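Local coordinates for protein pyruvate-formate lyase-activating enzyme (Bacteroides vulgatus ATCC 8482, PDB 3CAN) that is a member of the radical SAM superfamily, built on a parallel beta-sheet flanked by helices, at residues G32-T40 / V51-D61; I60-T68 / N111-L119. All coordinates share one frame; numbering follows the deposited sequence. Where two conformers were deposited one is given.

Contact 1. Residues G32-T40 / V51-D61; sequences GIHRAVDTT and VMRNCELLLID
Strands 35-38 and 57-61 pair in parallel, their axes 26° apart, with Ala36, Val37 and Asp38 opposite Leu57, Leu58 and Leu59. The ladder includes Val37 N to Leu57 O (3.1 Å) and Leu59 N to Val37 O (2.9 Å). At the N-terminal ends of the strands Arg35 forms a salt bridge with Glu56, gripping the carboxylate side-on. Arg35 NE donates to Glu56 OE1 (2.9 Å, 173°) and Arg35 NH2 to Glu56 OE2 (2.8 Å), both on syn sides. OE1 also takes Arg35 N from its anti side, so three N-H groups fix this carboxylate. The bend in Glu56 at chi2 (69°) folds the carboxylate back to Arg35, while its CB lies over one face of the His34 ring, a CH-pi contact. Val37 and Val51 meet tip to tip, Val37 CB to Val51 CG1 at 3.9 Å. On the other face, Ala36 CB touches Leu59 CD1. At the far end Thr40 OG1 accepts from Asp61 N (2.9 Å) and donates to Asp38 OD1; that oxygen also takes Thr40 N, which makes an Asx turn. The contact joins both strands of a beta-alpha-beta unit around helix 45-53. Strands 6-10 and 95-101 flank the pair; helices 18-30 and 79-90 pack on the Val37 and Leu58 face.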
ATOM      1  N   GLY A  32      -6.707 -11.720  16.399  1.00 15.81           N
ATOM      2  CA  GLY A  32      -7.274 -10.379  16.429  1.00 16.48           C
ATOM      3  C   GLY A  32      -6.623  -9.397  15.464  1.00 16.91           C
ATOM      4  O   GLY A  32      -6.682  -8.183  15.668  1.00 18.28           O
ATOM      5  N   ILE A  33      -5.999  -9.926  14.421  1.00 15.43           N
ATOM      6  CA  ILE A  33      -5.273  -9.129  13.460  1.00 15.51           C
ATOM      7  C   ILE A  33      -6.249  -8.753  12.333  1.00 14.70           C
ATOM      8  O   ILE A  33      -6.979  -9.611  11.835  1.00 14.96           O
ATOM      9  CB  ILE A  33      -4.023  -9.891  12.945  1.00 15.25           C
ATOM     10  CG1 ILE A  33      -3.024 -10.068  14.123  1.00 17.82           C
ATOM     11  CG2 ILE A  33      -3.377  -9.129  11.783  1.00 15.14           C
ATOM     12  CD1 ILE A  33      -1.794 -10.864  13.795  1.00 18.99           C
ATOM     13  N   HIS A  34      -6.285  -7.466  11.994  1.00 14.19           N
ATOM     14  CA  HIS A  34      -7.133  -6.962  10.887  1.00 13.85           C
ATOM     15  C   HIS A  34      -6.650  -7.535   9.572  1.00 13.64           C
ATOM     16  O   HIS A  34      -5.437  -7.630   9.337  1.00 13.79           O
ATOM     17  CB  HIS A  34      -7.090  -5.439  10.850  1.00 14.85           C
ATOM     18  CG  HIS A  34      -7.910  -4.813   9.766  1.00 15.73           C
ATOM     19  ND1 HIS A  34      -7.487  -4.735   8.453  1.00 19.18           N
ATOM     20  CD2 HIS A  34      -9.108  -4.176   9.815  1.00 19.15           C
ATOM     21  CE1 HIS A  34      -8.409  -4.117   7.736  1.00 19.84           C
ATOM     22  NE2 HIS A  34      -9.393  -3.754   8.542  1.00 17.69           N
ATOM     23  N   ARG A  35      -7.600  -7.914   8.713  1.00 12.56           N
ATOM     24  CA  ARG A  35      -7.314  -8.614   7.460  1.00 12.29           C
ATOM     25  C   ARG A  35      -7.955  -7.951   6.245  1.00 12.08           C
ATOM     26  O   ARG A  35      -9.171  -7.715   6.221  1.00 12.64           O
ATOM     27  CB  ARG A  35      -7.838 -10.049   7.548  1.00 11.77           C
ATOM     28  CG  ARG A  35      -7.242 -10.859   8.698  1.00 11.22           C
ATOM     29  CD  ARG A  35      -8.150 -11.994   9.098  1.00 12.57           C
ATOM     30  NE  ARG A  35      -9.438 -11.523   9.591  1.00 11.83           N
ATOM     31  CZ  ARG A  35     -10.412 -12.329   9.986  1.00 12.67           C
ATOM     32  NH1 ARG A  35     -10.231 -13.635  10.011  1.00 12.47           N
ATOM     33  NH2 ARG A  35     -11.568 -11.819  10.393  1.00 14.70           N
ATOM     34  N   ALA A  36      -7.136  -7.667   5.232  1.00 12.49           N
ATOM     35  CA  ALA A  36      -7.613  -7.125   3.952  1.00 12.79           C
ATOM     36  C   ALA A  36      -7.143  -8.040   2.847  1.00 13.20           C
ATOM     37  O   ALA A  36      -6.003  -8.498   2.877  1.00 13.09           O
ATOM     38  CB  ALA A  36      -7.067  -5.717   3.712  1.00 13.03           C
ATOM     39  N   VAL A  37      -8.002  -8.282   1.868  1.00 13.59           N
ATOM     40  CA  VAL A  37      -7.683  -9.226   0.795  1.00 13.46           C
ATOM     41  C   VAL A  37      -8.044  -8.634  -0.568  1.00 13.46           C
ATOM     42  O   VAL A  37      -9.174  -8.215  -0.797  1.00 14.55           O
ATOM     43  CB  VAL A  37      -8.420 -10.553   0.954  1.00 13.81           C
ATOM     44  CG1 VAL A  37      -8.019 -11.514  -0.168  1.00 14.72           C
ATOM     45  CG2 VAL A  37      -8.146 -11.171   2.361  1.00 13.43           C
ATOM     46  N   ASP A  38      -7.077  -8.630  -1.466  1.00 14.44           N
ATOM     47  CA  ASP A  38      -7.290  -8.283  -2.875  1.00 14.64           C
ATOM     48  C   ASP A  38      -7.961  -9.448  -3.597  1.00 15.56           C
ATOM     49  O   ASP A  38      -7.348 -10.518  -3.761  1.00 16.20           O
ATOM     50  CB  ASP A  38      -5.935  -7.949  -3.498  1.00 14.49           C
ATOM     51  CG  ASP A  38      -6.001  -7.581  -4.972  1.00 15.52           C
ATOM     52  OD1 ASP A  38      -7.081  -7.642  -5.595  1.00 15.74           O
ATOM     53  OD2 ASP A  38      -4.914  -7.276  -5.527  1.00 17.57           O
ATOM     54  N   THR A  39      -9.215  -9.264  -4.006  1.00 15.82           N
ATOM     55  CA  THR A  39      -9.990 -10.311  -4.663  1.00 16.32           C
ATOM     56  C   THR A  39     -10.229 -10.001  -6.158  1.00 16.38           C
ATOM     57  O   THR A  39     -11.081 -10.623  -6.806  1.00 17.25           O
ATOM     58  CB  THR A  39     -11.357 -10.518  -3.972  1.00 16.60           C
ATOM     59  OG1 THR A  39     -12.108  -9.304  -4.032  1.00 17.39           O
ATOM     60  CG2 THR A  39     -11.174 -10.957  -2.498  1.00 16.89           C
ATOM     61  N   THR A  40      -9.462  -9.061  -6.698  1.00 16.16           N
ATOM     62  CA  THR A  40      -9.628  -8.621  -8.080  1.00 16.66           C
ATOM     63  C   THR A  40      -9.775  -9.809  -9.028  1.00 17.68           C
ATOM     64  O   THR A  40     -10.737  -9.879  -9.801  1.00 17.94           O
ATOM     65  CB  THR A  40      -8.447  -7.744  -8.527  1.00 15.69           C
ATOM     66  OG1 THR A  40      -8.266  -6.638  -7.617  1.00 15.29           O
ATOM     67  CG2 THR A  40      -8.664  -7.215  -9.948  1.00 16.03           C
ATOM     68  N   VAL A  51     -13.893 -15.903   1.532  1.00 17.64           N
ATOM     69  CA  VAL A  51     -12.935 -14.848   1.898  1.00 17.70           C
ATOM     70  C   VAL A  51     -13.627 -13.767   2.737  1.00 17.50           C
ATOM     71  O   VAL A  51     -13.124 -13.372   3.784  1.00 16.80           O
ATOM     72  CB  VAL A  51     -12.258 -14.212   0.668  1.00 17.77           C
ATOM     73  CG1 VAL A  51     -11.501 -12.930   1.080  1.00 18.20           C
ATOM     74  CG2 VAL A  51     -11.287 -15.220   0.024  1.00 18.28           C
HETATM   75  N   MSE A  52     -14.811 -13.331   2.316  1.00 17.84           N
HETATM   76  CA  MSE A  52     -15.566 -12.336   3.092  1.00 17.96           C
HETATM   77  C   MSE A  52     -15.906 -12.806   4.514  1.00 18.03           C
HETATM   78  O   MSE A  52     -15.933 -12.010   5.443  1.00 18.54           O
HETATM   79  CB  MSE A  52     -16.831 -11.912   2.348  1.00 17.98           C
HETATM   80  CG  MSE A  52     -16.574 -11.029   1.152  1.00 18.34           C
HETATM   81 SE   MSE A  52     -18.213 -10.286   0.397  0.80 21.13          SE
HETATM   82  CE  MSE A  52     -18.931 -11.888  -0.417  1.00 19.53           C
ATOM     83  N   ARG A  53     -16.143 -14.100   4.699  1.00 17.06           N
ATOM     84  CA  ARG A  53     -16.394 -14.620   6.029  1.00 17.39           C
ATOM     85  C   ARG A  53     -15.161 -14.571   6.939  1.00 16.89           C
ATOM     86  O   ARG A  53     -15.286 -14.703   8.165  1.00 16.46           O
ATOM     87  CB  ARG A  53     -16.925 -16.050   5.944  1.00 17.69           C
ATOM     88  CG  ARG A  53     -18.362 -16.120   5.495  1.00 19.62           C
ATOM     89  CD  ARG A  53     -18.937 -17.505   5.727  1.00 21.74           C
ATOM     90  NE  ARG A  53     -18.635 -18.382   4.614  1.00 26.75           N
ATOM     91  CZ  ARG A  53     -19.348 -18.454   3.488  1.00 27.12           C
ATOM     92  NH1 ARG A  53     -18.969 -19.274   2.529  1.00 26.35           N
ATOM     93  NH2 ARG A  53     -20.437 -17.712   3.303  1.00 30.86           N
ATOM     94  N   ASN A  54     -13.984 -14.352   6.349  1.00 15.26           N
ATOM     95  CA  ASN A  54     -12.728 -14.458   7.074  1.00 15.54           C
ATOM     96  C   ASN A  54     -11.815 -13.248   6.884  1.00 14.98           C
ATOM     97  O   ASN A  54     -10.592 -13.361   6.943  1.00 14.17           O
ATOM     98  CB  ASN A  54     -12.024 -15.748   6.672  1.00 15.24           C
ATOM     99  CG  ASN A  54     -12.818 -16.987   7.080  1.00 15.81           C
ATOM    100  OD1 ASN A  54     -12.876 -17.344   8.267  1.00 16.78           O
ATOM    101  ND2 ASN A  54     -13.451 -17.630   6.101  1.00 15.57           N
ATOM    102  N   CYS A  55     -12.416 -12.083   6.673  1.00 14.41           N
ATOM    103  CA  CYS A  55     -11.628 -10.854   6.659  1.00 14.48           C
ATOM    104  C   CYS A  55     -12.497  -9.661   6.963  1.00 14.34           C
ATOM    105  O   CYS A  55     -13.717  -9.791   7.122  1.00 14.48           O
ATOM    106  CB  CYS A  55     -10.860 -10.689   5.345  1.00 14.81           C
ATOM    107  SG  CYS A  55     -11.870 -10.226   3.915  1.00 15.55           S
ATOM    108  N   GLU A  56     -11.853  -8.508   7.075  1.00 14.18           N
ATOM    109  CA  GLU A  56     -12.506  -7.261   7.433  1.00 14.74           C
ATOM    110  C   GLU A  56     -12.806  -6.348   6.238  1.00 14.90           C
ATOM    111  O   GLU A  56     -13.676  -5.480   6.336  1.00 15.04           O
ATOM    112  CB  GLU A  56     -11.632  -6.497   8.425  1.00 14.87           C
ATOM    113  CG  GLU A  56     -11.751  -6.940   9.841  1.00 15.19           C
ATOM    114  CD  GLU A  56     -11.188  -8.313  10.120  1.00 16.94           C
ATOM    115  OE1 GLU A  56     -10.116  -8.681   9.603  1.00 13.48           O
ATOM    116  OE2 GLU A  56     -11.812  -9.031  10.912  1.00 17.85           O
ATOM    117  N   LEU A  57     -12.076  -6.515   5.128  1.00 15.11           N
ATOM    118  CA  LEU A  57     -12.097  -5.564   4.019  1.00 15.50           C
ATOM    119  C   LEU A  57     -11.611  -6.229   2.747  1.00 15.39           C
ATOM    120  O   LEU A  57     -10.616  -6.967   2.779  1.00 15.01           O
ATOM    121  CB  LEU A  57     -11.149  -4.402   4.341  1.00 16.06           C
ATOM    122  CG  LEU A  57     -10.988  -3.293   3.321  1.00 16.51           C
ATOM    123  CD1 LEU A  57     -12.308  -2.516   3.182  1.00 19.04           C
ATOM    124  CD2 LEU A  57      -9.837  -2.344   3.731  1.00 17.35           C
ATOM    125  N   LEU A  58     -12.297  -5.970   1.632  1.00 14.64           N
ATOM    126  CA  LEU A  58     -11.818  -6.406   0.331  1.00 15.07           C
ATOM    127  C   LEU A  58     -11.214  -5.227  -0.409  1.00 14.66           C
ATOM    128  O   LEU A  58     -11.655  -4.080  -0.251  1.00 14.05           O
ATOM    129  CB  LEU A  58     -12.941  -7.003  -0.522  1.00 15.63           C
ATOM    130  CG  LEU A  58     -13.635  -8.294  -0.091  1.00 16.36           C
ATOM    131  CD1 LEU A  58     -14.363  -8.922  -1.270  1.00 16.15           C
ATOM    132  CD2 LEU A  58     -12.690  -9.306   0.590  1.00 15.58           C
ATOM    133  N   LEU A  59     -10.203  -5.521  -1.218  1.00 14.61           N
ATOM    134  CA  LEU A  59      -9.542  -4.544  -2.074  1.00 15.40           C
ATOM    135  C   LEU A  59      -9.712  -5.025  -3.501  1.00 15.89           C
ATOM    136  O   LEU A  59      -9.447  -6.186  -3.796  1.00 15.60           O
ATOM    137  CB  LEU A  59      -8.045  -4.465  -1.742  1.00 15.99           C
ATOM    138  CG  LEU A  59      -7.689  -4.308  -0.264  1.00 16.49           C
ATOM    139  CD1 LEU A  59      -6.189  -4.467  -0.053  1.00 17.60           C
ATOM    140  CD2 LEU A  59      -8.184  -2.952   0.270  1.00 17.15           C
ATOM    141  N   ILE A  60     -10.194  -4.164  -4.388  1.00 15.24           N
ATOM    142  CA  ILE A  60     -10.298  -4.542  -5.797  1.00 15.66           C
ATOM    143  C   ILE A  60      -9.750  -3.433  -6.674  1.00 14.90           C
ATOM    144  O   ILE A  60     -10.093  -2.265  -6.476  1.00 13.99           O
ATOM    145  CB  ILE A  60     -11.765  -4.858  -6.206  1.00 15.81           C
ATOM    146  CG1 ILE A  60     -12.334  -5.978  -5.337  1.00 17.22           C
ATOM    147  CG2 ILE A  60     -11.831  -5.269  -7.673  1.00 15.84           C
ATOM    148  CD1 ILE A  60     -13.858  -6.187  -5.449  1.00 17.97           C
ATOM    149  N   ASP A  61      -8.919  -3.805  -7.652  1.00 14.71           N
ATOM    150  CA  ASP A  61      -8.384  -2.868  -8.636  1.00 15.88           C
ATOM    151  C   ASP A  61      -9.395  -2.717  -9.770  1.00 16.17           C
ATOM    152  O   ASP A  61      -9.936  -3.710 -10.257  1.00 16.19           O
ATOM    153  CB  ASP A  61      -7.079  -3.387  -9.248  1.00 16.99           C
ATOM    154  CG  ASP A  61      -5.924  -3.365  -8.287  1.00 19.69           C
ATOM    155  OD1 ASP A  61      -6.063  -2.845  -7.169  1.00 20.22           O
ATOM    156  OD2 ASP A  61      -4.857  -3.890  -8.665  1.00 23.57           O
TER
HETATM  157  O   HOH W   1      -9.530  -9.830  12.771  1.00 24.81           O
HETATM  158  O   HOH W   2     -12.125 -15.840  10.427  1.00 23.00           O
HETATM  159  O   HOH W   3     -13.880 -13.639  10.950  1.00 49.24           O
HETATM  160  O   HOH W   4      -4.254  -6.431  -7.935  1.00 44.34           O

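Contact 2. Residues I60-T68 / N111-L119; sequences IDLKSMDST and NIKLSAEFL
The loop that leaves the C-terminal end of strand 57-61 and leads into helix 67-74 packs here against helix 109-121, within the alpha/beta fold. Asn111 makes the direct polar link. Asn111 OD1 accepts from Met65 N at 2.8 Å with an N-H...O angle of 169°, and the donor lies in the carbonyl plane of the amide. CG of Asn111 stands anti to the backbone N (chi1 -176°), which carries the amide from the helix across to the loop. The other end of the amide is held too: ND2 donates to Asn106 O and to a water. That water also donates to Leu62 O (2.9 Å) and to Ser115 OG, and so bridges loop and helix a second time. Ser115 OG in turn donates to Asn111 O, from the face of the carbonyl opposite to Ser115 N.

Met65, a selenomethionine, supplies most of the apolar contact. Bends at chi2 and chi3 lay its chain along the helix. Met65 CG meets Leu114 CB at 3.8 Å and lies 3.4 Å from Ser115 OG. Met65 CE reaches Phe118 CB at 3.8 Å. Met65 SE is 5.1 Å from the centroid of the Phe118 ring and oblique to it, a Met-aromatic contact. Deeper in, Leu62 CD2 touches Ser115 CB and Leu119 CD1, the latter at 4.2 Å. Leu82 of helix 79-90 touches Leu62, Met65 and Phe118.

Within the loop, Ser64 OG accepts from Asp66 N in an ST turn, and Asp66 N-caps helix 67-74 through a weak bond from Thr68 N. The chemistry implies a loop held to this helix at the Met65 N-H, by an amide whose rotation is set at both ends, and through the water at Leu62 O. Met65 adds a bent apolar chain that follows the helix surface.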
ATOM      1  N   ILE A  60     -10.194  -4.164  -4.388  1.00 15.24           N
ATOM      2  CA  ILE A  60     -10.298  -4.542  -5.797  1.00 15.66           C
ATOM      3  C   ILE A  60      -9.750  -3.433  -6.674  1.00 14.90           C
ATOM      4  O   ILE A  60     -10.093  -2.265  -6.476  1.00 13.99           O
ATOM      5  CB  ILE A  60     -11.765  -4.858  -6.206  1.00 15.81           C
ATOM      6  CG1 ILE A  60     -12.334  -5.978  -5.337  1.00 17.22           C
ATOM      7  CG2 ILE A  60     -11.831  -5.269  -7.673  1.00 15.84           C
ATOM      8  CD1 ILE A  60     -13.858  -6.187  -5.449  1.00 17.97           C
ATOM      9  N   ASP A  61      -8.919  -3.805  -7.652  1.00 14.71           N
ATOM     10  CA  ASP A  61      -8.384  -2.868  -8.636  1.00 15.88           C
ATOM     11  C   ASP A  61      -9.395  -2.717  -9.770  1.00 16.17           C
ATOM     12  O   ASP A  61      -9.936  -3.710 -10.257  1.00 16.19           O
ATOM     13  CB  ASP A  61      -7.079  -3.387  -9.248  1.00 16.99           C
ATOM     14  CG  ASP A  61      -5.924  -3.365  -8.287  1.00 19.69           C
ATOM     15  OD1 ASP A  61      -6.063  -2.845  -7.169  1.00 20.22           O
ATOM     16  OD2 ASP A  61      -4.857  -3.890  -8.665  1.00 23.57           O
ATOM     17  N   LEU A  62      -9.626  -1.481 -10.194  1.00 15.77           N
ATOM     18  CA  LEU A  62     -10.444  -1.210 -11.373  1.00 15.58           C
ATOM     19  C   LEU A  62      -9.613  -0.406 -12.373  1.00 15.47           C
ATOM     20  O   LEU A  62      -9.716   0.813 -12.457  1.00 15.34           O
ATOM     21  CB  LEU A  62     -11.702  -0.460 -10.962  1.00 15.60           C
ATOM     22  CG  LEU A  62     -12.753  -0.203 -12.032  1.00 16.45           C
ATOM     23  CD1 LEU A  62     -13.185  -1.536 -12.655  1.00 18.50           C
ATOM     24  CD2 LEU A  62     -13.934   0.548 -11.431  1.00 17.30           C
ATOM     25  N   LYS A  63      -8.766  -1.113 -13.113  0.50 15.66           N
ATOM     26  CA  LYS A  63      -7.787  -0.470 -13.996  0.50 15.94           C
ATOM     27  C   LYS A  63      -8.433   0.200 -15.202  0.50 15.65           C
ATOM     28  O   LYS A  63      -7.988   1.269 -15.636  0.50 15.78           O
ATOM     29  CB  LYS A  63      -6.708  -1.466 -14.439  0.50 16.31           C
ATOM     30  CG  LYS A  63      -5.505  -1.496 -13.501  0.50 17.82           C
ATOM     31  CD  LYS A  63      -4.401  -2.433 -13.990  0.50 17.82           C
ATOM     32  CE  LYS A  63      -4.377  -3.738 -13.193  0.50 19.95           C
ATOM     33  NZ  LYS A  63      -3.587  -4.826 -13.845  0.50 18.77           N
ATOM     34  N   SER A  64      -9.492  -0.405 -15.731  1.00 15.47           N
ATOM     35  CA  SER A  64     -10.191   0.184 -16.875  1.00 15.35           C
ATOM     36  C   SER A  64     -11.560  -0.417 -17.048  1.00 15.25           C
ATOM     37  O   SER A  64     -11.744  -1.615 -16.840  1.00 15.33           O
ATOM     38  CB  SER A  64      -9.425  -0.031 -18.189  1.00 14.97           C
ATOM     39  OG  SER A  64     -10.081   0.665 -19.243  1.00 15.34           O
HETATM   40  N   MSE A  65     -12.501   0.414 -17.484  1.00 15.74           N
HETATM   41  CA  MSE A  65     -13.807  -0.069 -17.918  1.00 16.52           C
HETATM   42  C   MSE A  65     -13.753  -0.621 -19.348  1.00 17.13           C
HETATM   43  O   MSE A  65     -14.674  -1.307 -19.784  1.00 17.29           O
HETATM   44  CB  MSE A  65     -14.834   1.045 -17.843  1.00 16.47           C
HETATM   45  CG  MSE A  65     -15.139   1.516 -16.449  1.00 16.66           C
HETATM   46 SE   MSE A  65     -15.796   0.130 -15.223  0.80 19.69          SE
HETATM   47  CE  MSE A  65     -17.508  -0.275 -16.088  1.00 19.59           C
ATOM     48  N   ASP A  66     -12.673  -0.313 -20.059  1.00 16.96           N
ATOM     49  CA  ASP A  66     -12.419  -0.839 -21.403  1.00 17.49           C
ATOM     50  C   ASP A  66     -11.715  -2.182 -21.287  1.00 17.80           C
ATOM     51  O   ASP A  66     -10.553  -2.251 -20.870  1.00 17.54           O
ATOM     52  CB  ASP A  66     -11.564   0.179 -22.168  1.00 17.29           C
ATOM     53  CG  ASP A  66     -11.345  -0.186 -23.623  1.00 17.28           C
ATOM     54  OD1 ASP A  66     -11.294  -1.374 -23.974  1.00 17.29           O
ATOM     55  OD2 ASP A  66     -11.196   0.758 -24.422  1.00 19.01           O
ATOM     56  N   SER A  67     -12.420  -3.264 -21.620  1.00 18.62           N
ATOM     57  CA  SER A  67     -11.855  -4.618 -21.461  1.00 19.08           C
ATOM     58  C   SER A  67     -10.609  -4.856 -22.321  1.00 20.00           C
ATOM     59  O   SER A  67      -9.733  -5.632 -21.952  1.00 20.07           O
ATOM     60  CB  SER A  67     -12.895  -5.696 -21.755  1.00 19.80           C
ATOM     61  OG  SER A  67     -12.488  -6.945 -21.217  1.00 20.25           O
ATOM     62  N   THR A  68     -10.530  -4.166 -23.452  1.00 19.78           N
ATOM     63  CA  THR A  68      -9.369  -4.264 -24.340  1.00 20.27           C
ATOM     64  C   THR A  68      -8.141  -3.620 -23.694  1.00 21.17           C
ATOM     65  O   THR A  68      -7.043  -4.214 -23.696  1.00 21.91           O
ATOM     66  CB  THR A  68      -9.684  -3.654 -25.700  1.00 20.12           C
ATOM     67  OG1 THR A  68     -10.793  -4.363 -26.272  1.00 19.55           O
ATOM     68  CG2 THR A  68      -8.464  -3.750 -26.645  1.00 19.33           C
ATOM     69  N   ASN A 111     -13.345   7.091 -19.331  1.00 17.43           N
ATOM     70  CA  ASN A 111     -13.133   5.941 -18.450  1.00 17.46           C
ATOM     71  C   ASN A 111     -13.513   6.215 -17.007  1.00 17.14           C
ATOM     72  O   ASN A 111     -14.114   5.368 -16.337  1.00 16.71           O
ATOM     73  CB  ASN A 111     -11.690   5.465 -18.468  1.00 17.77           C
ATOM     74  CG  ASN A 111     -11.504   4.233 -17.627  1.00 16.99           C
ATOM     75  OD1 ASN A 111     -12.111   3.198 -17.907  1.00 17.03           O
ATOM     76  ND2 ASN A 111     -10.684   4.342 -16.561  1.00 17.25           N
ATOM     77  N   ILE A 112     -13.153   7.393 -16.517  1.00 17.40           N
ATOM     78  CA  ILE A 112     -13.428   7.736 -15.129  1.00 16.82           C
ATOM     79  C   ILE A 112     -14.922   7.919 -14.908  1.00 16.29           C
ATOM     80  O   ILE A 112     -15.452   7.478 -13.892  1.00 15.73           O
ATOM     81  CB  ILE A 112     -12.616   8.967 -14.674  1.00 17.02           C
ATOM     82  CG1 ILE A 112     -11.107   8.684 -14.820  1.00 17.55           C
ATOM     83  CG2 ILE A 112     -12.958   9.355 -13.244  1.00 17.96           C
ATOM     84  CD1 ILE A 112     -10.590   7.476 -14.027  1.00 17.31           C
ATOM     85  N   LYS A 113     -15.618   8.533 -15.867  1.00 15.95           N
ATOM     86  CA  LYS A 113     -17.077   8.637 -15.775  1.00 15.82           C
ATOM     87  C   LYS A 113     -17.759   7.268 -15.825  1.00 15.33           C
ATOM     88  O   LYS A 113     -18.663   7.002 -15.031  1.00 14.26           O
ATOM     89  CB  LYS A 113     -17.659   9.579 -16.842  1.00 16.28           C
ATOM     90  CG  LYS A 113     -17.358  11.067 -16.579  1.00 17.25           C
ATOM     91  CD  LYS A 113     -17.973  11.952 -17.638  1.00 17.77           C
ATOM     92  CE  LYS A 113     -17.787  13.404 -17.275  1.00 19.77           C
ATOM     93  NZ  LYS A 113     -18.354  14.310 -18.326  1.00 21.49           N
ATOM     94  N   LEU A 114     -17.321   6.390 -16.722  1.00 14.65           N
ATOM     95  CA  LEU A 114     -17.913   5.043 -16.807  1.00 14.88           C
ATOM     96  C   LEU A 114     -17.673   4.294 -15.500  1.00 14.74           C
ATOM     97  O   LEU A 114     -18.549   3.584 -15.009  1.00 14.79           O
ATOM     98  CB  LEU A 114     -17.321   4.270 -17.986  1.00 14.87           C
ATOM     99  CG  LEU A 114     -17.754   4.770 -19.368  1.00 14.87           C
ATOM    100  CD1 LEU A 114     -16.958   3.998 -20.437  1.00 16.70           C
ATOM    101  CD2 LEU A 114     -19.284   4.656 -19.577  1.00 13.60           C
ATOM    102  N   SER A 115     -16.477   4.469 -14.940  1.00 14.91           N
ATOM    103  CA  SER A 115     -16.121   3.870 -13.655  1.00 14.83           C
ATOM    104  C   SER A 115     -17.040   4.376 -12.542  1.00 14.57           C
ATOM    105  O   SER A 115     -17.563   3.595 -11.744  1.00 14.36           O
ATOM    106  CB  SER A 115     -14.656   4.178 -13.304  1.00 15.28           C
ATOM    107  OG  SER A 115     -13.742   3.611 -14.237  1.00 15.60           O
ATOM    108  N   ALA A 116     -17.242   5.688 -12.502  1.00 14.76           N
ATOM    109  CA  ALA A 116     -18.097   6.311 -11.497  1.00 14.98           C
ATOM    110  C   ALA A 116     -19.544   5.829 -11.622  1.00 14.44           C
ATOM    111  O   ALA A 116     -20.200   5.532 -10.633  1.00 14.09           O
ATOM    112  CB  ALA A 116     -18.026   7.834 -11.625  1.00 15.48           C
ATOM    113  N   GLU A 117     -20.039   5.753 -12.852  1.00 14.41           N
ATOM    114  CA  GLU A 117     -21.400   5.312 -13.107  1.00 14.37           C
ATOM    115  C   GLU A 117     -21.623   3.873 -12.691  1.00 14.16           C
ATOM    116  O   GLU A 117     -22.661   3.547 -12.117  1.00 14.67           O
ATOM    117  CB  GLU A 117     -21.746   5.515 -14.579  1.00 14.06           C
ATOM    118  CG  GLU A 117     -21.878   6.979 -14.938  1.00 14.13           C
ATOM    119  CD  GLU A 117     -22.023   7.291 -16.413  1.00 14.60           C
ATOM    120  OE1 GLU A 117     -22.170   6.375 -17.263  1.00 13.76           O
ATOM    121  OE2 GLU A 117     -22.029   8.511 -16.729  1.00 13.86           O
ATOM    122  N   PHE A 118     -20.638   3.022 -12.938  1.00 14.43           N
ATOM    123  CA  PHE A 118     -20.711   1.635 -12.505  1.00 13.97           C
ATOM    124  C   PHE A 118     -20.772   1.566 -10.973  1.00 14.17           C
ATOM    125  O   PHE A 118     -21.695   0.993 -10.396  1.00 14.36           O
ATOM    126  CB  PHE A 118     -19.526   0.870 -13.072  1.00 14.28           C
ATOM    127  CG  PHE A 118     -19.338  -0.480 -12.475  1.00 13.02           C
ATOM    128  CD1 PHE A 118     -20.226  -1.503 -12.729  1.00 14.30           C
ATOM    129  CD2 PHE A 118     -18.252  -0.733 -11.656  1.00 14.17           C
ATOM    130  CE1 PHE A 118     -20.041  -2.751 -12.173  1.00 14.83           C
ATOM    131  CE2 PHE A 118     -18.058  -1.966 -11.097  1.00 13.88           C
ATOM    132  CZ  PHE A 118     -18.968  -2.984 -11.334  1.00 14.68           C
ATOM    133  N   LEU A 119     -19.810   2.202 -10.325  1.00 14.33           N
ATOM    134  CA  LEU A 119     -19.701   2.130  -8.871  1.00 14.27           C
ATOM    135  C   LEU A 119     -20.895   2.769  -8.169  1.00 14.47           C
ATOM    136  O   LEU A 119     -21.415   2.228  -7.175  1.00 14.71           O
ATOM    137  CB  LEU A 119     -18.376   2.758  -8.408  1.00 13.78           C
ATOM    138  CG  LEU A 119     -17.097   2.031  -8.860  1.00 13.75           C
ATOM    139  CD1 LEU A 119     -15.868   2.856  -8.516  1.00 13.78           C
ATOM    140  CD2 LEU A 119     -17.002   0.626  -8.242  1.00 14.22           C
TER
HETATM  141  O   HOH W   5     -11.088   2.386 -14.398  1.00 21.78           O

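How the contacts relate
Contacts 1 and 2 follow one another along the chain. Ile60 and Asp61 belong to segments of both, but they make contacts across in contact 1 alone; contact 2 begins at Leu62. Contact 1 pairs strand 57-61 with its neighbour in the sheet; contact 2 takes up the loop beyond its end. Their centres are about 21 Å apart, on opposite sides of the centre of the chain. Contact 1 is largely buried and joins strands by a backbone ladder, with a salt bridge at its more open end. Contact 2 is smaller and only partly buried. It has one direct hydrogen bond, a water bridge and apolar packing between loop and helix. Helix 79-90 lies beside both, through Ile85 and Val88 on Ile60 and Leu82 on contact 2.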